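PDB 1V4V: UDP-N-Acetylglucosamine 2-Epimerase from Thermus thermophilus, which probably interconverts UDP-N-acetylglucosamine and UDP-N-acetylmannosamine by epimerisation at C2 of the sugar. Local coordinates for residues P212-V224 / V243-F257. Numbering follows the deposited sequence. Where two conformers were deposited one is given.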
loop_
_atom_site.group_PDB
_atom_site.type_symbol
_atom_site.label_atom_id
_atom_site.label_comp_id
_atom_site.label_asym_id
_atom_site.label_seq_id
_atom_site.Cartn_x
_atom_site.Cartn_y
_atom_site.Cartn_z
ATOM N N PRO A 212 13.077 22.175 -35.752
ATOM C CA PRO A 212 13.807 22.544 -36.967
ATOM C C PRO A 212 13.165 22.147 -38.289
ATOM O O PRO A 212 13.647 22.540 -39.351
ATOM C CB PRO A 212 15.166 21.877 -36.760
ATOM C CG PRO A 212 14.795 20.626 -36.044
ATOM C CD PRO A 212 13.803 21.119 -35.018
ATOM N N LEU A 213 12.087 21.370 -38.223
ATOM C CA LEU A 213 11.383 20.932 -39.424
ATOM C C LEU A 213 10.101 21.738 -39.604
ATOM O O LEU A 213 9.424 21.618 -40.625
ATOM C CB LEU A 213 11.000 19.453 -39.313
ATOM C CG LEU A 213 12.067 18.430 -38.932
ATOM C CD1 LEU A 213 11.426 17.038 -38.954
ATOM C CD2 LEU A 213 13.238 18.501 -39.900
ATOM N N LEU A 214 9.773 22.558 -38.612
ATOM C CA LEU A 214 8.540 23.341 -38.652
ATOM C C LEU A 214 8.336 24.189 -39.894
ATOM O O LEU A 214 7.230 24.245 -40.418
ATOM C CB LEU A 214 8.426 24.219 -37.401
ATOM C CG LEU A 214 8.062 23.477 -36.113
ATOM C CD1 LEU A 214 7.937 24.482 -34.975
ATOM C CD2 LEU A 214 6.752 22.716 -36.296
ATOM N N SER A 215 9.386 24.854 -40.364
ATOM C CA SER A 215 9.250 25.675 -41.557
ATOM C C SER A 215 8.911 24.803 -42.769
ATOM O O SER A 215 8.016 25.135 -43.544
ATOM C CB SER A 215 10.534 26.463 -41.814
ATOM O OG SER A 215 10.370 27.326 -42.922
ATOM N N ASP A 216 9.627 23.690 -42.930
ATOM C CA ASP A 216 9.375 22.773 -44.044
ATOM C C ASP A 216 7.969 22.169 -43.933
ATOM O O ASP A 216 7.254 22.059 -44.929
ATOM C CB ASP A 216 10.413 21.630 -44.068
ATOM C CG ASP A 216 11.780 22.074 -44.566
ATOM O OD1 ASP A 216 11.916 23.220 -45.042
ATOM O OD2 ASP A 216 12.729 21.264 -44.488
ATOM N N LEU A 217 7.574 21.775 -42.725
ATOM C CA LEU A 217 6.251 21.187 -42.526
ATOM C C LEU A 217 5.153 22.232 -42.732
ATOM O O LEU A 217 4.088 21.926 -43.263
ATOM C CB LEU A 217 6.143 20.568 -41.129
ATOM C CG LEU A 217 7.025 19.335 -40.904
ATOM C CD1 LEU A 217 6.982 18.913 -39.449
ATOM C CD2 LEU A 217 6.550 18.201 -41.812
ATOM N N ALA A 218 5.415 23.469 -42.317
ATOM C CA ALA A 218 4.429 24.528 -42.504
ATOM C C ALA A 218 4.189 24.746 -43.992
ATOM O O ALA A 218 3.052 24.948 -44.420
ATOM C CB ALA A 218 4.911 25.826 -41.849
ATOM N N GLN A 219 5.259 24.708 -44.785
ATOM C CA GLN A 219 5.131 24.895 -46.228
ATOM C C GLN A 219 4.269 23.789 -46.822
ATOM O O GLN A 219 3.479 24.029 -47.731
ATOM C CB GLN A 219 6.504 24.887 -46.910
ATOM C CG GLN A 219 7.396 26.079 -46.583
ATOM C CD GLN A 219 6.956 27.364 -47.270
ATOM O OE1 GLN A 219 6.036 27.368 -48.096
ATOM N NE2 GLN A 219 7.624 28.466 -46.935
ATOM N N ALA A 220 4.429 22.572 -46.311
ATOM C CA ALA A 220 3.645 21.450 -46.808
ATOM C C ALA A 220 2.172 21.689 -46.474
ATOM O O ALA A 220 1.287 21.435 -47.296
ATOM C CB ALA A 220 4.126 20.138 -46.169
ATOM N N LEU A 221 1.911 22.185 -45.270
ATOM C CA LEU A 221 0.535 22.446 -44.857
ATOM C C LEU A 221 -0.049 23.606 -45.668
ATOM O O LEU A 221 -1.252 23.650 -45.928
ATOM C CB LEU A 221 0.478 22.750 -43.357
ATOM C CG LEU A 221 0.859 21.574 -42.448
ATOM C CD1 LEU A 221 0.715 21.983 -40.997
ATOM C CD2 LEU A 221 -0.026 20.371 -42.747
ATOM N N LYS A 222 0.808 24.545 -46.065
ATOM C CA LYS A 222 0.358 25.669 -46.878
ATOM C C LYS A 222 -0.118 25.102 -48.218
ATOM O O LYS A 222 -1.145 25.525 -48.753
ATOM C CB LYS A 222 1.503 26.663 -47.101
ATOM C CG LYS A 222 1.147 27.801 -48.060
ATOM C CD LYS A 222 2.317 28.759 -48.251
ATOM C CE LYS A 222 1.964 29.877 -49.222
ATOM N NZ LYS A 222 3.149 30.720 -49.565
ATOM N N ARG A 223 0.627 24.136 -48.759
ATOM C CA ARG A 223 0.244 23.509 -50.025
ATOM C C ARG A 223 -1.105 22.816 -49.882
ATOM O O ARG A 223 -1.939 22.859 -50.791
ATOM C CB ARG A 223 1.277 22.466 -50.469
ATOM C CG ARG A 223 2.542 23.027 -51.077
ATOM C CD ARG A 223 3.444 21.891 -51.558
ATOM N NE ARG A 223 2.922 21.232 -52.755
ATOM C CZ ARG A 223 3.387 20.081 -53.231
ATOM N NH1 ARG A 223 4.378 19.455 -52.609
ATOM N NH2 ARG A 223 2.876 19.560 -54.337
ATOM N N VAL A 224 -1.311 22.156 -48.744
ATOM C CA VAL A 224 -2.573 21.470 -48.504
ATOM C C VAL A 224 -3.708 22.498 -48.484
ATOM O O VAL A 224 -4.743 22.313 -49.125
ATOM C CB VAL A 224 -2.562 20.710 -47.148
ATOM C CG1 VAL A 224 -3.940 20.115 -46.872
ATOM C CG2 VAL A 224 -1.505 19.600 -47.179
ATOM N N VAL A 243 9.061 28.348 -32.397
ATOM C CA VAL A 243 7.965 27.802 -33.188
ATOM C C VAL A 243 7.362 28.871 -34.092
ATOM O O VAL A 243 7.142 28.644 -35.281
ATOM C CB VAL A 243 6.847 27.260 -32.274
ATOM C CG1 VAL A 243 5.653 26.805 -33.109
ATOM C CG2 VAL A 243 7.379 26.114 -31.431
ATOM N N ARG A 244 7.097 30.043 -33.523
ATOM C CA ARG A 244 6.496 31.127 -34.282
ATOM C C ARG A 244 7.394 31.691 -35.367
ATOM O O ARG A 244 6.921 32.054 -36.437
ATOM C CB ARG A 244 6.034 32.225 -33.323
ATOM C CG ARG A 244 5.069 31.674 -32.286
ATOM C CD ARG A 244 4.107 32.707 -31.773
ATOM N NE ARG A 244 2.964 32.068 -31.132
ATOM C CZ ARG A 244 1.856 32.709 -30.777
ATOM N NH1 ARG A 244 1.748 34.013 -30.999
ATOM N NH2 ARG A 244 0.857 32.046 -30.213
ATOM N N GLU A 245 8.695 31.759 -35.109
ATOM C CA GLU A 245 9.605 32.273 -36.125
ATOM C C GLU A 245 9.586 31.365 -37.344
ATOM O O GLU A 245 9.822 31.806 -38.469
ATOM C CB GLU A 245 11.028 32.361 -35.576
ATOM C CG GLU A 245 11.312 33.659 -34.850
ATOM C CD GLU A 245 12.703 33.694 -34.270
ATOM O OE1 GLU A 245 12.949 32.967 -33.282
ATOM O OE2 GLU A 245 13.549 34.436 -34.814
ATOM N N ALA A 246 9.301 30.089 -37.111
ATOM C CA ALA A 246 9.261 29.113 -38.189
ATOM C C ALA A 246 7.933 29.098 -38.938
ATOM O O ALA A 246 7.911 29.117 -40.166
ATOM C CB ALA A 246 9.550 27.716 -37.634
ATOM N N VAL A 247 6.827 29.072 -38.202
ATOM C CA VAL A 247 5.511 28.988 -38.837
ATOM C C VAL A 247 4.831 30.281 -39.289
ATOM O O VAL A 247 4.176 30.303 -40.331
ATOM C CB VAL A 247 4.535 28.189 -37.939
ATOM C CG1 VAL A 247 5.145 26.837 -37.619
ATOM C CG2 VAL A 247 4.246 28.944 -36.653
ATOM N N PHE A 248 4.977 31.357 -38.525
ATOM C CA PHE A 248 4.346 32.621 -38.906
ATOM C C PHE A 248 4.685 33.119 -40.313
ATOM O O PHE A 248 3.789 33.442 -41.092
ATOM C CB PHE A 248 4.679 33.701 -37.867
ATOM C CG PHE A 248 3.700 33.772 -36.731
ATOM C CD1 PHE A 248 3.143 32.618 -36.196
ATOM C CD2 PHE A 248 3.340 35.000 -36.185
ATOM C CE1 PHE A 248 2.239 32.682 -35.137
ATOM C CE2 PHE A 248 2.437 35.076 -35.125
ATOM C CZ PHE A 248 1.887 33.916 -34.600
ATOM N N PRO A 249 5.979 33.188 -40.666
ATOM C CA PRO A 249 6.321 33.666 -42.010
ATOM C C PRO A 249 5.730 32.841 -43.156
ATOM O O PRO A 249 5.531 33.347 -44.265
ATOM C CB PRO A 249 7.852 33.655 -42.000
ATOM C CG PRO A 249 8.180 32.580 -41.015
ATOM C CD PRO A 249 7.193 32.846 -39.908
ATOM N N VAL A 250 5.437 31.575 -42.883
ATOM C CA VAL A 250 4.879 30.700 -43.902
ATOM C C VAL A 250 3.352 30.717 -43.949
ATOM O O VAL A 250 2.763 30.811 -45.025
ATOM C CB VAL A 250 5.321 29.231 -43.682
ATOM C CG1 VAL A 250 4.645 28.330 -44.704
ATOM C CG2 VAL A 250 6.841 29.116 -43.780
ATOM N N LEU A 251 2.719 30.640 -42.784
ATOM C CA LEU A 251 1.265 30.572 -42.727
ATOM C C LEU A 251 0.490 31.874 -42.556
ATOM O O LEU A 251 -0.716 31.893 -42.773
ATOM C CB LEU A 251 0.844 29.566 -41.651
ATOM C CG LEU A 251 1.343 28.134 -41.917
ATOM C CD1 LEU A 251 0.933 27.220 -40.760
ATOM C CD2 LEU A 251 0.777 27.619 -43.231
ATOM N N LYS A 252 1.163 32.951 -42.154
ATOM C CA LYS A 252 0.477 34.238 -42.027
ATOM C C LYS A 252 0.181 34.692 -43.445
ATOM O O LYS A 252 1.051 34.638 -44.312
ATOM C CB LYS A 252 1.369 35.287 -41.355
ATOM C CG LYS A 252 1.424 35.199 -39.848
ATOM C CD LYS A 252 0.106 35.586 -39.211
ATOM C CE LYS A 252 0.204 35.505 -37.694
ATOM N NZ LYS A 252 -1.062 35.874 -37.008
ATOM N N GLY A 253 -1.040 35.139 -43.690
ATOM C CA GLY A 253 -1.373 35.589 -45.022
ATOM C C GLY A 253 -1.979 34.497 -45.881
ATOM O O GLY A 253 -2.387 34.760 -47.011
ATOM N N VAL A 254 -2.014 33.262 -45.377
ATOM C CA VAL A 254 -2.629 32.186 -46.148
ATOM C C VAL A 254 -4.117 32.338 -45.865
ATOM O O VAL A 254 -4.556 32.227 -44.723
ATOM C CB VAL A 254 -2.144 30.788 -45.698
ATOM C CG1 VAL A 254 -2.940 29.711 -46.427
ATOM C CG2 VAL A 254 -0.656 30.636 -46.002
ATOM N N ARG A 255 -4.876 32.614 -46.919
ATOM C CA ARG A 255 -6.312 32.860 -46.845
ATOM C C ARG A 255 -7.148 31.971 -45.926
ATOM O O ARG A 255 -7.933 32.479 -45.123
ATOM C CB ARG A 255 -6.901 32.809 -48.259
ATOM C CG ARG A 255 -8.147 33.649 -48.460
ATOM C CD ARG A 255 -8.696 33.468 -49.869
ATOM N NE ARG A 255 -7.648 33.494 -50.891
ATOM C CZ ARG A 255 -6.954 34.571 -51.249
ATOM N NH1 ARG A 255 -7.184 35.745 -50.673
ATOM N NH2 ARG A 255 -6.023 34.475 -52.189
ATOM N N ASN A 256 -6.997 30.652 -46.046
ATOM C CA ASN A 256 -7.799 29.741 -45.234
ATOM C C ASN A 256 -7.109 29.091 -44.034
ATOM O O ASN A 256 -7.521 28.026 -43.565
ATOM C CB ASN A 256 -8.450 28.673 -46.125
ATOM C CG ASN A 256 -7.441 27.871 -46.914
ATOM O OD1 ASN A 256 -6.336 28.341 -47.193
ATOM N ND2 ASN A 256 -7.827 26.657 -47.303
ATOM N N PHE A 257 -6.058 29.736 -43.547
ATOM C CA PHE A 257 -5.381 29.269 -42.349
ATOM C C PHE A 257 -5.680 30.319 -41.277
ATOM O O PHE A 257 -5.591 31.529 -41.531
ATOM C CB PHE A 257 -3.864 29.176 -42.548
ATOM C CG PHE A 257 -3.309 27.788 -42.341
ATOM C CD1 PHE A 257 -3.018 26.974 -43.432
ATOM C CD2 PHE A 257 -3.094 27.293 -41.056
ATOM C CE1 PHE A 257 -2.519 25.681 -43.251
ATOM C CE2 PHE A 257 -2.594 26.002 -40.861
ATOM C CZ PHE A 257 -2.307 25.196 -41.962
HETATM O O HOH W 1 9.823 29.789 -41.782
HETATM O O HOH W 2 3.482 32.143 -47.261
#
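The Phe257 ring turns its edge to helix 214-224: Leu221 O lies in the ring plane, 3.6 Å from Phe257 CE1, and Leu221 CB sits near CZ. Leu251 CD2 lies over one face of the ring, toward the rim, and also touches Ala218 O. Phe233, of strand 232-236, meets the ring with its plane turned by about 25°. The axes of 214-224 and 243-251 come within 8.1 Å and cross at -27°, both helices running the same way. They are neighbouring helices of a Rossmann-like domain of the GT-B fold, packed side by side on its parallel sheet. Val250 is a knob in the hole formed by Ser215, Ala218, Gln219 and Lys222. Val250 CG1, anti to the backbone N (chi1 176°), lies 3.8 Å from Ala218 CB. The bent Gln219 chain crosses Val250, and Gln219 NE2 lies 3.3 Å from Val250 CG2. With an alanine here both methyls go, which would probably leave a gap beside Ala218 and let the Gln219 amide turn. Farther along, Leu214 CB meets Ala246 CB at 3.7 Å. A water joins Ser215 OG to Ala246 O. In one of two conformers, the extended Lys222 reaches Val250 O from NZ through another water, so this bridge is less certain.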